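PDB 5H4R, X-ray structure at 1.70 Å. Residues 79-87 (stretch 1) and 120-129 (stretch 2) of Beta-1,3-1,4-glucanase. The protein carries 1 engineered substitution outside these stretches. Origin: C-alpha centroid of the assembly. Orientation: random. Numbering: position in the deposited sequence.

Stretch 1 (79-87) VKTTKQMID
Stretch 2, residues 120-129: DRVQQVVDYA

Stretch 2 is helical throughout, from Asp120 to Ala129 (phi/psi near -63/-41), whereas stretch 1 runs extended from Val79 to Thr82 (phi/psi -142/126, -72/136, -67/141 and -133/162) and turns helical from Lys83 to Asp87 (about -62/-41). The two helix axes approach to 9.1 Å with their N-to-C directions 39° apart (signed crossing angle -39°). CA atoms pair Thr81 with Val125 at 7.2 Å, Lys83 with Tyr128 at 5.2 Å and Ile86 with Ala129 at 6.3 Å; 404 Å² is buried in total.

Asp120, Val122, Gln123, Val126 and Asp127 make no contact across. Arg121 (chi1 t, chi2 p, chi3 t, chi4 153°) points its CA-CB bond sideways, but its long chain brings the guanidinium to the loop, where Arg121 NH2 donates to Thr81 O (2.7 Å, 149°). That oxygen lies near the guanidinium plane, as a good acceptor should; all-trans Lys80 lays its CE over one face. Arg121 NH1 donates to Gln124 OE1 (2.9 Å) and Tyr128 OH (3.0 Å), fixing the group within its own helix. Gln124 (chi1 t, chi2 t) adds a water bridge: the water accepts from Lys80 NZ (3.1 Å) and donates to Gln124 OE1 (3.3 Å).

Val125 (t), its CA-to-CB bond sideways, sets CG1 4.0 Å from Thr81 CG2; both residues are buried, and Thr81 (m) offers the valine a methyl, while Thr81 OG1 is satisfied elsewhere in the structure.

Tyr128 (chi1 -61°, chi2 -26°) points toward stretch 1 and loses the most area, 107 Å². Lys83 CB sits 4.1 Å from the Tyr128 ring centroid, 28° off the normal, a CH-pi contact; Thr82 C is 3.5 Å from Tyr128 CE2. Lys83 (t, t, t, m) turns its end away, NZ bridging to Asp87 OD1 at 2.8 Å, while Thr82 OG1 (p) caps the helix by accepting from Met85 N at 3.0 Å. Ile86 (m, m) packs CG1 3.8 Å from Tyr128 CB and CG2 4.2 Å from Ala129 CB, the small Ala129 side chain being buried like Ile86.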

# COMPACT_ATOMS: atom_id res chain seq x y z
N VAL A 79 -10.63 10.85 -13.62
CA VAL A 79 -10.40 10.20 -14.91
C VAL A 79 -10.69 8.71 -14.75
O VAL A 79 -10.15 8.07 -13.86
CB VAL A 79 -8.94 10.39 -15.40
CG1 VAL A 79 -8.72 9.71 -16.76
CG2 VAL A 79 -8.55 11.86 -15.48
N LYS A 80 -11.56 8.17 -15.60
CA LYS A 80 -11.88 6.75 -15.50
C LYS A 80 -10.71 5.91 -15.99
O LYS A 80 -10.07 6.23 -16.99
CB LYS A 80 -13.14 6.44 -16.32
CG LYS A 80 -13.64 4.99 -16.14
CD LYS A 80 -14.96 4.76 -16.83
CE LYS A 80 -15.42 3.31 -16.67
NZ LYS A 80 -16.74 3.09 -17.32
N THR A 81 -10.41 4.86 -15.24
CA THR A 81 -9.28 3.99 -15.55
C THR A 81 -9.51 3.24 -16.85
O THR A 81 -10.63 2.78 -17.14
CB THR A 81 -9.04 2.99 -14.41
OG1 THR A 81 -9.05 3.66 -13.15
CG2 THR A 81 -7.71 2.33 -14.56
N THR A 82 -8.45 3.10 -17.63
CA THR A 82 -8.52 2.41 -18.91
C THR A 82 -7.37 1.42 -19.04
O THR A 82 -6.36 1.53 -18.34
CB THR A 82 -8.44 3.38 -20.08
OG1 THR A 82 -7.14 3.96 -20.09
CG2 THR A 82 -9.51 4.45 -19.99
N LYS A 83 -7.53 0.48 -19.98
CA LYS A 83 -6.42 -0.43 -20.27
C LYS A 83 -5.20 0.33 -20.79
O LYS A 83 -4.06 0.02 -20.43
CB LYS A 83 -6.83 -1.53 -21.24
CG LYS A 83 -5.77 -2.66 -21.21
CD LYS A 83 -6.03 -3.80 -22.14
CE LYS A 83 -4.86 -4.77 -22.09
NZ LYS A 83 -3.61 -4.21 -22.70
N GLN A 84 -5.42 1.36 -21.62
CA GLN A 84 -4.29 2.13 -22.12
C GLN A 84 -3.51 2.76 -20.97
O GLN A 84 -2.28 2.84 -21.01
CB GLN A 84 -4.78 3.21 -23.10
CG GLN A 84 -3.66 3.94 -23.82
CD GLN A 84 -4.16 5.01 -24.79
OE1 GLN A 84 -5.36 5.25 -24.91
NE2 GLN A 84 -3.23 5.64 -25.50
N MET A 85 -4.20 3.20 -19.94
CA MET A 85 -3.52 3.79 -18.79
C MET A 85 -2.63 2.77 -18.10
O MET A 85 -1.47 3.05 -17.79
CB MET A 85 -4.57 4.33 -17.83
CG MET A 85 -4.03 5.04 -16.63
SD MET A 85 -5.38 5.49 -15.52
CE MET A 85 -6.43 6.37 -16.61
N ILE A 86 -3.15 1.57 -17.86
CA ILE A 86 -2.34 0.55 -17.21
C ILE A 86 -1.19 0.13 -18.13
O ILE A 86 -0.07 -0.13 -17.66
CB ILE A 86 -3.22 -0.63 -16.79
CG1 ILE A 86 -4.39 -0.14 -15.91
CG2 ILE A 86 -2.39 -1.70 -16.07
CD1 ILE A 86 -3.97 0.74 -14.77
N ASP A 87 -1.44 0.04 -19.44
CA ASP A 87 -0.37 -0.22 -20.40
C ASP A 87 0.76 0.79 -20.26
O ASP A 87 1.94 0.45 -20.36
CB ASP A 87 -0.89 -0.13 -21.83
CG ASP A 87 -1.87 -1.23 -22.22
OD1 ASP A 87 -2.05 -2.24 -21.50
OD2 ASP A 87 -2.45 -1.06 -23.31
N ASP A 120 -17.66 -5.91 -10.09
CA ASP A 120 -17.42 -6.12 -11.52
C ASP A 120 -16.45 -5.09 -12.08
O ASP A 120 -15.56 -5.43 -12.87
CB ASP A 120 -18.73 -6.05 -12.31
CG ASP A 120 -19.68 -7.22 -12.08
OD1 ASP A 120 -19.34 -8.22 -11.42
OD2 ASP A 120 -20.81 -7.15 -12.63
N ARG A 121 -16.62 -3.82 -11.72
CA ARG A 121 -15.74 -2.77 -12.24
C ARG A 121 -14.31 -2.93 -11.70
O ARG A 121 -13.34 -2.80 -12.46
CB ARG A 121 -16.31 -1.39 -11.92
CG ARG A 121 -15.40 -0.23 -12.35
CD ARG A 121 -15.10 -0.20 -13.86
NE ARG A 121 -14.11 0.84 -14.13
CZ ARG A 121 -13.26 0.84 -15.15
NH1 ARG A 121 -13.30 -0.12 -16.08
NH2 ARG A 121 -12.37 1.81 -15.26
N VAL A 122 -14.16 -3.20 -10.40
CA VAL A 122 -12.84 -3.47 -9.83
C VAL A 122 -12.17 -4.61 -10.59
O VAL A 122 -10.99 -4.55 -10.92
CB VAL A 122 -12.97 -3.79 -8.33
CG1 VAL A 122 -11.64 -4.28 -7.78
CG2 VAL A 122 -13.42 -2.53 -7.56
N GLN A 123 -12.93 -5.67 -10.88
CA GLN A 123 -12.36 -6.82 -11.57
C GLN A 123 -11.91 -6.46 -12.98
O GLN A 123 -10.90 -6.97 -13.48
CB GLN A 123 -13.39 -7.95 -11.61
CG GLN A 123 -12.86 -9.22 -12.26
CD GLN A 123 -13.84 -10.37 -12.23
OE1 GLN A 123 -15.07 -10.20 -12.19
NE2 GLN A 123 -13.29 -11.59 -12.28
N GLN A 124 -12.66 -5.58 -13.65
CA GLN A 124 -12.25 -5.12 -14.97
C GLN A 124 -10.87 -4.48 -14.92
O GLN A 124 -10.04 -4.71 -15.81
CB GLN A 124 -13.28 -4.14 -15.50
CG GLN A 124 -13.11 -3.72 -16.91
CD GLN A 124 -14.39 -3.08 -17.41
OE1 GLN A 124 -15.10 -2.38 -16.66
NE2 GLN A 124 -14.71 -3.35 -18.67
N VAL A 125 -10.61 -3.66 -13.91
CA VAL A 125 -9.32 -3.00 -13.79
C VAL A 125 -8.21 -3.98 -13.39
O VAL A 125 -7.08 -3.91 -13.91
CB VAL A 125 -9.44 -1.81 -12.82
CG1 VAL A 125 -8.06 -1.16 -12.62
CG2 VAL A 125 -10.43 -0.81 -13.39
N VAL A 126 -8.50 -4.94 -12.51
CA VAL A 126 -7.53 -6.00 -12.22
C VAL A 126 -7.14 -6.70 -13.52
O VAL A 126 -5.96 -7.01 -13.76
CB VAL A 126 -8.11 -6.97 -11.18
CG1 VAL A 126 -7.18 -8.21 -11.03
CG2 VAL A 126 -8.31 -6.25 -9.86
N ASP A 127 -8.12 -6.95 -14.39
CA ASP A 127 -7.86 -7.64 -15.65
C ASP A 127 -6.95 -6.82 -16.55
O ASP A 127 -6.12 -7.39 -17.28
CB ASP A 127 -9.18 -7.97 -16.38
CG ASP A 127 -9.92 -9.17 -15.77
OD1 ASP A 127 -9.43 -9.75 -14.79
OD2 ASP A 127 -11.01 -9.53 -16.28
N TYR A 128 -7.08 -5.48 -16.54
CA TYR A 128 -6.15 -4.66 -17.32
C TYR A 128 -4.72 -4.99 -16.93
O TYR A 128 -3.84 -5.08 -17.79
CB TYR A 128 -6.35 -3.16 -17.10
CG TYR A 128 -7.68 -2.53 -17.45
CD1 TYR A 128 -8.53 -3.07 -18.41
CD2 TYR A 128 -8.07 -1.36 -16.82
CE1 TYR A 128 -9.76 -2.45 -18.71
CE2 TYR A 128 -9.28 -0.75 -17.11
CZ TYR A 128 -10.11 -1.29 -18.04
OH TYR A 128 -11.30 -0.62 -18.30
N ALA A 129 -4.49 -5.11 -15.62
CA ALA A 129 -3.14 -5.35 -15.10
C ALA A 129 -2.69 -6.79 -15.34
O ALA A 129 -1.52 -7.04 -15.66
CB ALA A 129 -3.10 -5.02 -13.62
O HOH W 1 -17.25 0.07 -16.84